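PDB 3EKI: high affinity transport system protein p37 from Mycoplasma hyorhinis, which binds thiamine diphosphate as the extracytoplasmic lipoprotein of a high-affinity transport system and probably delivers it for uptake. Local coordinates for residues Ser45-Val50 with Glu119-Ile124; Ile219-Asn224 with Phe302-Ser307; Ile341-Gly346 with Leu379-Tyr384. One frame throughout, in Å; residues are numbered along the deposited sequence.

Interaction 1: Ser45-Val50 with Glu119-Ile124. With CA (calcium ion), chain D.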
loop_
_atom_site.group_PDB
_atom_site.type_symbol
_atom_site.label_atom_id
_atom_site.label_comp_id
_atom_site.label_asym_id
_atom_site.label_seq_id
_atom_site.Cartn_x
_atom_site.Cartn_y
_atom_site.Cartn_z
ATOM N N SER A 45 -25.583 14.401 -3.533
ATOM C CA SER A 45 -25.376 12.964 -3.434
ATOM C C SER A 45 -23.891 12.691 -3.684
ATOM O O SER A 45 -23.388 13.024 -4.766
ATOM C CB SER A 45 -26.239 12.203 -4.437
ATOM O OG SER A 45 -25.873 10.833 -4.528
ATOM N N ILE A 46 -23.180 12.132 -2.714
ATOM C CA ILE A 46 -21.771 11.825 -2.924
ATOM C C ILE A 46 -21.630 10.305 -2.873
ATOM O O ILE A 46 -22.089 9.707 -1.915
ATOM C CB ILE A 46 -20.917 12.563 -1.895
ATOM C CG1 ILE A 46 -20.876 14.083 -2.091
ATOM C CG2 ILE A 46 -19.503 11.997 -1.841
ATOM C CD1 ILE A 46 -19.998 14.491 -3.262
ATOM N N THR A 47 -21.022 9.760 -3.909
ATOM C CA THR A 47 -20.763 8.334 -4.015
ATOM C C THR A 47 -19.261 8.054 -4.012
ATOM O O THR A 47 -18.563 8.561 -4.891
ATOM C CB THR A 47 -21.395 7.769 -5.302
ATOM O OG1 THR A 47 -22.813 7.966 -5.265
ATOM C CG2 THR A 47 -21.155 6.270 -5.404
ATOM N N PHE A 48 -18.784 7.274 -3.054
ATOM C CA PHE A 48 -17.418 6.777 -2.996
ATOM C C PHE A 48 -17.259 5.441 -3.725
ATOM O O PHE A 48 -18.043 4.500 -3.550
ATOM C CB PHE A 48 -17.012 6.594 -1.533
ATOM C CG PHE A 48 -17.026 7.848 -0.668
ATOM C CD1 PHE A 48 -16.888 9.120 -1.191
ATOM C CD2 PHE A 48 -17.175 7.726 0.703
ATOM C CE1 PHE A 48 -16.902 10.226 -0.346
ATOM C CE2 PHE A 48 -17.179 8.816 1.551
ATOM C CZ PHE A 48 -17.020 10.073 1.014
ATOM N N GLY A 49 -16.231 5.293 -4.537
ATOM C CA GLY A 49 -15.909 4.019 -5.152
ATOM C C GLY A 49 -15.159 3.200 -4.117
ATOM O O GLY A 49 -14.279 3.746 -3.444
ATOM N N VAL A 50 -15.547 1.936 -3.992
ATOM C CA VAL A 50 -14.840 1.001 -3.123
ATOM C C VAL A 50 -14.691 -0.331 -3.870
ATOM O O VAL A 50 -15.485 -0.651 -4.738
ATOM C CB VAL A 50 -15.500 0.717 -1.768
ATOM C CG1 VAL A 50 -15.713 2.003 -0.983
ATOM C CG2 VAL A 50 -16.804 -0.048 -1.957
ATOM N N GLU A 119 -22.298 10.177 -10.848
ATOM C CA GLU A 119 -22.550 8.871 -10.272
ATOM C C GLU A 119 -21.342 8.339 -9.498
ATOM O O GLU A 119 -21.524 7.411 -8.705
ATOM C CB GLU A 119 -22.940 7.830 -11.327
ATOM C CG GLU A 119 -21.800 7.084 -11.976
ATOM C CD GLU A 119 -22.106 6.707 -13.414
ATOM O OE1 GLU A 119 -23.282 6.380 -13.703
ATOM O OE2 GLU A 119 -21.161 6.749 -14.233
ATOM N N LEU A 120 -20.163 8.919 -9.707
ATOM C CA LEU A 120 -18.960 8.517 -8.977
ATOM C C LEU A 120 -18.122 9.765 -8.700
ATOM O O LEU A 120 -17.566 10.391 -9.600
ATOM C CB LEU A 120 -18.122 7.489 -9.737
ATOM C CG LEU A 120 -16.780 7.142 -9.080
ATOM C CD1 LEU A 120 -17.009 6.433 -7.757
ATOM C CD2 LEU A 120 -15.961 6.296 -10.038
ATOM N N ASP A 121 -18.061 10.141 -7.434
ATOM C CA ASP A 121 -17.491 11.423 -7.036
ATOM C C ASP A 121 -16.096 11.359 -6.420
ATOM O O ASP A 121 -15.362 12.353 -6.468
ATOM C CB ASP A 121 -18.446 12.074 -6.030
ATOM C CG ASP A 121 -19.873 12.192 -6.542
ATOM O OD1 ASP A 121 -20.773 11.477 -6.068
ATOM O OD2 ASP A 121 -20.074 12.952 -7.518
ATOM N N PHE A 122 -15.741 10.231 -5.811
ATOM C CA PHE A 122 -14.493 10.182 -5.063
ATOM C C PHE A 122 -14.040 8.741 -4.906
ATOM O O PHE A 122 -14.829 7.805 -4.861
ATOM C CB PHE A 122 -14.707 10.809 -3.693
ATOM C CG PHE A 122 -13.622 10.754 -2.653
ATOM C CD1 PHE A 122 -12.703 11.775 -2.551
ATOM C CD2 PHE A 122 -13.559 9.676 -1.780
ATOM C CE1 PHE A 122 -11.707 11.722 -1.582
ATOM C CE2 PHE A 122 -12.565 9.601 -0.817
ATOM C CZ PHE A 122 -11.674 10.651 -0.738
ATOM N N GLY A 123 -12.724 8.602 -4.787
ATOM C CA GLY A 123 -12.214 7.300 -4.317
ATOM C C GLY A 123 -10.795 7.435 -3.824
ATOM O O GLY A 123 -10.180 8.495 -3.918
ATOM N N ILE A 124 -10.243 6.369 -3.235
ATOM C CA ILE A 124 -8.900 6.402 -2.665
ATOM C C ILE A 124 -8.003 5.418 -3.425
ATOM O O ILE A 124 -8.432 4.272 -3.589
ATOM C CB ILE A 124 -8.955 6.098 -1.165
ATOM C CG1 ILE A 124 -9.853 7.091 -0.427
ATOM C CG2 ILE A 124 -7.550 6.054 -0.598
ATOM C CD1 ILE A 124 -10.150 6.756 1.019
HETATM CA CA CA D . -22.674 12.371 -6.942
HETATM O O HOH W 1 -23.923 10.250 -6.064
HETATM O O HOH W 2 -11.770 3.983 -3.089
HETATM O O HOH W 3 -25.056 12.802 -7.687
#
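Ser45 and Asp121 meet through a calcium ion, which clamps the end of the strand pairing. Ser45 gives its backbone O, whereas Asp121 gives both carboxylate oxygens, OD1 at 2.3 Å from the calcium and OD2 at a longer 2.7 Å. OD1 works twice: its anti lone pair also receives Thr47 N, 2.8 Å from N to OD1. With OD2 hydrogen-bonded to Arg349 as well, the group's rotation is fixed by metal, amide and guanidinium. A calcium-bound water spans Ser45 OG and Thr47 OG1, and Asp43, Pro118 and a second water complete the site.

Beyond the metal the backbones take over. Thr47 O accepts Asp121 N at 3.0 Å and, weakly, Phe122 N; Gly49 N reaches Phe122 O at 2.9 Å. Leu120 lays CD1 against Gly49 N at 3.5 Å. Phe48 CD1 touches Phe122 CD2 at 3.4 Å, the ring planes 55° apart. The strands run in the same general direction, their axes inclined at 29°, and a single bridge, Phe48 with Phe122, joins them. Strand 45-51 hydrogen-bonds in parallel to strand 97-103, while Ile46 packs on helix 354-369 and Leu120 on helix 106-115.

Interaction 2: Ile219-Asn224 with Phe302-Ser307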
loop_
_atom_site.group_PDB
_atom_site.type_symbol
_atom_site.label_atom_id
_atom_site.label_comp_id
_atom_site.label_asym_id
_atom_site.label_seq_id
_atom_site.Cartn_x
_atom_site.Cartn_y
_atom_site.Cartn_z
ATOM N N ILE A 219 12.358 -6.738 -0.463
ATOM C CA ILE A 219 12.836 -7.887 -1.203
ATOM C C ILE A 219 13.126 -9.028 -0.212
ATOM O O ILE A 219 13.906 -8.779 0.695
ATOM C CB ILE A 219 14.108 -7.569 -2.010
ATOM C CG1 ILE A 219 13.877 -6.430 -3.014
ATOM C CG2 ILE A 219 14.659 -8.804 -2.702
ATOM C CD1 ILE A 219 15.062 -5.946 -3.792
ATOM N N TRP A 220 12.506 -10.148 -0.467
ATOM C CA TRP A 220 12.691 -11.394 0.251
ATOM C C TRP A 220 13.641 -12.310 -0.508
ATOM O O TRP A 220 13.674 -12.302 -1.728
ATOM C CB TRP A 220 11.387 -12.150 0.382
ATOM C CG TRP A 220 10.283 -11.536 1.147
ATOM C CD1 TRP A 220 9.284 -10.730 0.649
ATOM C CD2 TRP A 220 10.027 -11.646 2.554
ATOM N NE1 TRP A 220 8.433 -10.350 1.655
ATOM C CE2 TRP A 220 8.866 -10.898 2.837
ATOM C CE3 TRP A 220 10.671 -12.319 3.603
ATOM C CZ2 TRP A 220 8.323 -10.788 4.110
ATOM C CZ3 TRP A 220 10.114 -12.192 4.864
ATOM C CH2 TRP A 220 8.962 -11.442 5.118
ATOM N N ILE A 221 14.353 -13.141 0.265
ATOM C CA ILE A 221 15.125 -14.258 -0.245
ATOM C C ILE A 221 14.759 -15.519 0.524
ATOM O O ILE A 221 14.333 -15.441 1.672
ATOM C CB ILE A 221 16.629 -13.965 -0.210
ATOM C CG1 ILE A 221 17.191 -13.723 1.178
ATOM C CG2 ILE A 221 16.914 -12.767 -1.148
ATOM C CD1 ILE A 221 18.713 -13.634 1.215
ATOM N N LYS A 222 14.904 -16.646 -0.191
ATOM C CA LYS A 222 14.517 -17.932 0.399
ATOM C C LYS A 222 15.492 -19.008 -0.042
ATOM O O LYS A 222 15.869 -18.995 -1.205
ATOM C CB LYS A 222 13.113 -18.326 -0.018
ATOM C CG LYS A 222 12.680 -19.710 0.395
ATOM C CD LYS A 222 12.105 -20.606 -0.634
ATOM C CE LYS A 222 12.508 -20.476 -2.075
ATOM N NZ LYS A 222 11.872 -21.458 -2.954
ATOM N N GLY A 223 15.856 -19.908 0.861
ATOM C CA GLY A 223 16.591 -21.089 0.434
ATOM C C GLY A 223 17.062 -21.886 1.636
ATOM O O GLY A 223 16.803 -21.465 2.759
ATOM N N ASN A 224 17.769 -22.971 1.350
ATOM C CA ASN A 224 18.591 -23.578 2.395
ATOM C C ASN A 224 19.807 -22.711 2.681
ATOM O O ASN A 224 20.044 -21.673 2.044
ATOM C CB ASN A 224 18.972 -24.984 1.954
ATOM C CG ASN A 224 19.824 -25.032 0.714
ATOM O OD1 ASN A 224 20.492 -24.094 0.309
ATOM N ND2 ASN A 224 19.839 -26.202 0.073
ATOM N N PHE A 302 12.433 -20.512 -7.726
ATOM C CA PHE A 302 12.389 -19.114 -7.369
ATOM C C PHE A 302 12.875 -18.905 -5.929
ATOM O O PHE A 302 12.437 -19.631 -5.024
ATOM C CB PHE A 302 10.969 -18.539 -7.570
ATOM C CG PHE A 302 10.721 -18.517 -9.089
ATOM C CD1 PHE A 302 11.048 -17.403 -9.819
ATOM C CD2 PHE A 302 10.206 -19.635 -9.706
ATOM C CE1 PHE A 302 10.881 -17.411 -11.188
ATOM C CE2 PHE A 302 10.038 -19.671 -11.076
ATOM C CZ PHE A 302 10.421 -18.555 -11.787
ATOM N N HIS A 303 13.741 -17.911 -5.742
ATOM C CA HIS A 303 14.319 -17.636 -4.428
ATOM C C HIS A 303 14.322 -16.179 -4.006
ATOM O O HIS A 303 14.808 -15.861 -2.921
ATOM C CB HIS A 303 15.780 -18.135 -4.374
ATOM C CG HIS A 303 15.876 -19.599 -4.693
ATOM N ND1 HIS A 303 15.941 -20.074 -5.976
ATOM C CD2 HIS A 303 15.908 -20.693 -3.890
ATOM C CE1 HIS A 303 16.017 -21.409 -5.963
ATOM N NE2 HIS A 303 15.995 -21.807 -4.703
ATOM N N ILE A 304 13.768 -15.287 -4.838
ATOM C CA ILE A 304 13.667 -13.871 -4.525
ATOM C C ILE A 304 12.223 -13.434 -4.727
ATOM O O ILE A 304 11.616 -13.951 -5.671
ATOM C CB ILE A 304 14.649 -13.084 -5.400
ATOM C CG1 ILE A 304 16.107 -13.538 -5.178
ATOM C CG2 ILE A 304 14.505 -11.587 -5.217
ATOM C CD1 ILE A 304 16.965 -13.288 -6.398
ATOM N N ALA A 305 11.694 -12.569 -3.879
ATOM C CA ALA A 305 10.336 -12.087 -4.104
ATOM C C ALA A 305 10.159 -10.648 -3.645
ATOM O O ALA A 305 10.782 -10.187 -2.686
ATOM C CB ALA A 305 9.297 -12.951 -3.410
ATOM N N PHE A 306 9.286 -9.934 -4.372
ATOM C CA PHE A 306 8.931 -8.576 -3.996
ATOM C C PHE A 306 7.605 -8.550 -3.240
ATOM O O PHE A 306 6.716 -9.309 -3.622
ATOM C CB PHE A 306 8.787 -7.716 -5.242
ATOM C CG PHE A 306 9.980 -7.624 -6.165
ATOM C CD1 PHE A 306 11.252 -7.971 -5.716
ATOM C CD2 PHE A 306 9.815 -7.162 -7.463
ATOM C CE1 PHE A 306 12.327 -7.865 -6.587
ATOM C CE2 PHE A 306 10.883 -7.088 -8.318
ATOM C CZ PHE A 306 12.150 -7.412 -7.869
ATOM N N SER A 307 7.522 -7.678 -2.235
ATOM C CA SER A 307 6.223 -7.459 -1.601
ATOM C C SER A 307 6.189 -6.107 -0.934
ATOM O O SER A 307 7.185 -5.393 -0.809
ATOM C CB SER A 307 5.919 -8.535 -0.561
ATOM O OG SER A 307 6.631 -8.250 0.627
#
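Lys222 and His303 lie where strand 304-308 is about to begin, beside strand 217-223, and the lysine can be traced atom by atom. CB passes His303 O at 4.2 Å, the same oxygen that accepts Lys222 N. CG stands anti to the backbone N (chi1 173°), and bends at chi2 and chi3 carry the chain over to the backbone of the other segment. There CE comes within 3.1 Å of Phe302 O and lies 3.9 Å from His303 CD2. NZ ends 2.8 Å from Phe302 O, approaching nearly along the C=O axis; Leu296 O and Leu299 O accept from it too.

The rest is regular sheet. Trp220 and Ala305 form a hydrogen-bonded pair, flanked by the non-hydrogen-bonded pairs Ile219-Phe306 and Ile221-Ile304. Ile219 and Ile304 lie side by side on one face, CG2 to CG2 3.8 Å. On the face of Trp220 and Ala305, the indole NE1 donates to Ser307 OG at 3.0 Å, the hydroxyl only 10° out of the ring plane. These are inner strands of a five-stranded mixed sheet, with strand 331-337 on the far flank of strand 217-223.

Lys222 O, buried without a hydrogen-bond partner, meets the imidazole edge at His303 CD2, while His303 ND1 is hydrogen-bonded to Phe246 O. The ammonium, by contrast, is held by three carbonyl dipoles, consistent with its staying protonated although buried.

Interaction 3: Ile341-Gly346 with Leu379-Tyr384. With TPP (thiamine diphosphate), chain B.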
loop_
_atom_site.group_PDB
_atom_site.type_symbol
_atom_site.label_atom_id
_atom_site.label_comp_id
_atom_site.label_asym_id
_atom_site.label_seq_id
_atom_site.Cartn_x
_atom_site.Cartn_y
_atom_site.Cartn_z
ATOM N N ILE A 341 7.311 5.800 -0.310
ATOM C CA ILE A 341 6.393 6.663 -1.089
ATOM C C ILE A 341 5.118 6.879 -0.297
ATOM O O ILE A 341 4.867 6.179 0.686
ATOM C CB ILE A 341 6.068 6.058 -2.459
ATOM C CG1 ILE A 341 5.320 4.732 -2.415
ATOM C CG2 ILE A 341 7.356 5.948 -3.277
ATOM C CD1 ILE A 341 4.839 4.223 -3.761
ATOM N N PRO A 342 4.280 7.853 -0.632
ATOM C CA PRO A 342 3.118 8.119 0.227
ATOM C C PRO A 342 2.071 7.017 0.248
ATOM O O PRO A 342 1.937 6.270 -0.702
ATOM C CB PRO A 342 2.499 9.364 -0.432
ATOM C CG PRO A 342 3.673 10.002 -1.133
ATOM C CD PRO A 342 4.388 8.801 -1.755
ATOM N N TYR A 343 1.343 6.944 1.365
ATOM C CA TYR A 343 0.203 6.037 1.425
ATOM C C TYR A 343 -0.881 6.540 0.470
ATOM O O TYR A 343 -0.658 7.493 -0.280
ATOM C CB TYR A 343 -0.322 5.880 2.856
ATOM C CG TYR A 343 -0.612 4.461 3.258
ATOM C CD1 TYR A 343 -1.860 4.003 3.613
ATOM C CD2 TYR A 343 0.416 3.511 3.273
ATOM C CE1 TYR A 343 -2.092 2.683 3.972
ATOM C CE2 TYR A 343 0.197 2.207 3.636
ATOM C CZ TYR A 343 -1.059 1.779 3.991
ATOM O OH TYR A 343 -1.278 0.460 4.350
ATOM N N ASP A 344 -2.044 5.905 0.468
ATOM C CA ASP A 344 -3.046 6.145 -0.567
ATOM C C ASP A 344 -3.616 7.566 -0.486
ATOM O O ASP A 344 -3.620 8.196 0.561
ATOM C CB ASP A 344 -4.140 5.105 -0.458
ATOM C CG ASP A 344 -3.753 3.707 -0.892
ATOM O OD1 ASP A 344 -2.532 3.470 -1.060
ATOM O OD2 ASP A 344 -4.672 2.867 -1.059
ATOM N N VAL A 345 -4.070 8.004 -1.644
ATOM C CA VAL A 345 -4.581 9.361 -1.832
ATOM C C VAL A 345 -6.028 9.341 -2.288
ATOM O O VAL A 345 -6.440 8.617 -3.183
ATOM C CB VAL A 345 -3.717 10.096 -2.872
ATOM C CG1 VAL A 345 -4.340 11.419 -3.275
ATOM C CG2 VAL A 345 -2.302 10.297 -2.323
ATOM N N GLY A 346 -6.831 10.181 -1.661
ATOM C CA GLY A 346 -8.227 10.375 -2.041
ATOM C C GLY A 346 -8.321 11.483 -3.085
ATOM O O GLY A 346 -7.763 12.564 -2.949
ATOM N N LEU A 379 -8.297 -1.189 5.699
ATOM C CA LEU A 379 -7.446 -1.014 4.549
ATOM C C LEU A 379 -6.066 -0.509 4.936
ATOM O O LEU A 379 -5.198 -0.296 4.084
ATOM C CB LEU A 379 -8.097 -0.021 3.563
ATOM C CG LEU A 379 -9.148 -0.589 2.613
ATOM C CD1 LEU A 379 -10.358 -1.129 3.351
ATOM C CD2 LEU A 379 -9.570 0.493 1.628
ATOM N N GLY A 380 -5.828 -0.263 6.220
ATOM C CA GLY A 380 -4.561 0.305 6.630
ATOM C C GLY A 380 -4.599 1.805 6.817
ATOM O O GLY A 380 -3.592 2.460 7.060
ATOM N N TYR A 381 -5.787 2.426 6.686
ATOM C CA TYR A 381 -5.881 3.874 6.814
ATOM C C TYR A 381 -6.233 4.224 8.258
ATOM O O TYR A 381 -7.400 4.140 8.643
ATOM C CB TYR A 381 -6.912 4.486 5.866
ATOM C CG TYR A 381 -6.854 4.053 4.437
ATOM C CD1 TYR A 381 -5.656 3.694 3.816
ATOM C CD2 TYR A 381 -8.004 3.980 3.645
ATOM C CE1 TYR A 381 -5.609 3.294 2.495
ATOM C CE2 TYR A 381 -7.937 3.575 2.330
ATOM C CZ TYR A 381 -6.746 3.226 1.739
ATOM O OH TYR A 381 -6.756 2.830 0.419
ATOM N N ASN A 382 -5.221 4.587 9.019
ATOM C CA ASN A 382 -5.341 4.873 10.441
ATOM C C ASN A 382 -5.351 6.361 10.728
ATOM O O ASN A 382 -5.432 6.783 11.876
ATOM C CB ASN A 382 -4.204 4.189 11.214
ATOM C CG ASN A 382 -4.241 2.698 11.002
ATOM O OD1 ASN A 382 -3.284 2.129 10.449
ATOM N ND2 ASN A 382 -5.323 2.072 11.449
ATOM N N GLY A 383 -5.253 7.189 9.711
ATOM C CA GLY A 383 -5.277 8.634 9.869
ATOM C C GLY A 383 -5.419 9.253 8.485
ATOM O O GLY A 383 -5.307 8.625 7.433
ATOM N N TYR A 384 -5.692 10.538 8.479
ATOM C CA TYR A 384 -5.882 11.331 7.278
ATOM C C TYR A 384 -5.331 12.744 7.429
ATOM O O TYR A 384 -5.353 13.285 8.544
ATOM C CB TYR A 384 -7.377 11.435 6.945
ATOM C CG TYR A 384 -8.089 10.126 6.767
ATOM C CD1 TYR A 384 -8.850 9.617 7.812
ATOM C CD2 TYR A 384 -8.030 9.370 5.604
ATOM C CE1 TYR A 384 -9.519 8.416 7.673
ATOM C CE2 TYR A 384 -8.693 8.168 5.457
ATOM C CZ TYR A 384 -9.443 7.685 6.504
ATOM O OH TYR A 384 -10.099 6.494 6.382
HETATM N "N1'" TPP B . -2.956 -2.930 6.198
HETATM C "C2'" TPP B . -4.132 -3.602 6.149
HETATM C CM2 TPP B . -4.920 -3.800 7.448
HETATM N "N3'" TPP B . -4.605 -4.076 4.983
HETATM C "C4'" TPP B . -3.941 -3.791 3.831
HETATM N "N4'" TPP B . -4.474 -4.197 2.676
HETATM C "C5'" TPP B . -2.695 -3.149 3.864
HETATM C "C6'" TPP B . -2.226 -2.731 5.103
HETATM C "C7'" TPP B . -1.817 -2.861 2.636
HETATM N N3 TPP B . -2.069 -1.582 1.948
HETATM C C2 TPP B . -3.250 -0.968 1.885
HETATM S S1 TPP B . -3.078 0.529 0.998
HETATM C C5 TPP B . -1.378 0.245 0.714
HETATM C C4 TPP B . -1.071 -1.005 1.214
HETATM C CM4 TPP B . 0.388 -1.495 1.337
HETATM C C6 TPP B . -0.478 1.158 -0.126
HETATM C C7 TPP B . -0.762 0.968 -1.618
HETATM O O7 TPP B . -0.411 -0.380 -1.994
HETATM P PA TPP B . -0.995 -1.156 -3.253
HETATM O O1A TPP B . -0.655 -2.593 -3.115
HETATM O O2A TPP B . -2.460 -0.866 -3.413
HETATM O O3A TPP B . -0.362 -0.510 -4.545
HETATM P PB TPP B . 1.032 -0.914 -5.232
HETATM O O1B TPP B . 2.164 -0.650 -4.287
HETATM O O2B TPP B . 1.096 0.017 -6.508
HETATM O O3B TPP B . 0.960 -2.412 -5.755
#
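Tyr381 OH donates to Asp344 OD2 at 2.6 Å, a short bond between two buried side chains. The hydroxyl meets OD2 on its anti side, 30° out of the carboxylate plane, and the two side chains cross at about a right angle. With OD2 so engaged, OD1 faces the ligand, 3.1 Å from C7 of thiamine diphosphate, and S1 lies close to the same carboxylate. A negative group here would be expected to balance part of the thiazolium charge.

Tyr343 supplies a second surface. Its ring has C6 of the ligand over one face, with CZ 3.6 Å from the thiazolium C5, while on its rim CE1 touches Tyr381 CD1 at 3.7 Å. Each tyrosine thus meets the other at the edge, near the ring plane. This is the thiamine diphosphate pocket of a protein in the periplasmic-binding-protein clan: both segments are loops leading into strands 345-349 and 383-386, which each pair antiparallel with strand 141-152, and Asn382 and Gly383 form a classic beta bulge against that strand.

At C2 of the thiazolium, Leu379 O stands 3.0 Å away. Gly380, at positive phi (97°), brings its bare CA to 3.6 Å from the pyrimidine N1', and its O, 3.4 Å from Tyr343 CE1, accepts a hydrogen bond from Thr149 OG1.

Overall arrangement
From the N terminus, the first closure is interaction 1: after 68 residues, about half of them helical, the chain returns to strand 45-51, joining the parallel sheet that strand forms with 97-103 to strand 122-125 of the antiparallel sheet. Interaction 2 then closes a separate loop of 77 residues within the mixed sheet, and interaction 3 one of 32, which includes helix 354-369. The three loops follow in series; none encloses or crosses another. In space, interactions 1 and 3 touch, strands 122-125 and 345-349 being neighbours, with Ile124 packing on Asp344 and Tyr381. Interaction 2 lies across the chain's centre from interaction 1, its nearest atoms about 10 Å from interaction 3, which lines the ligand pocket.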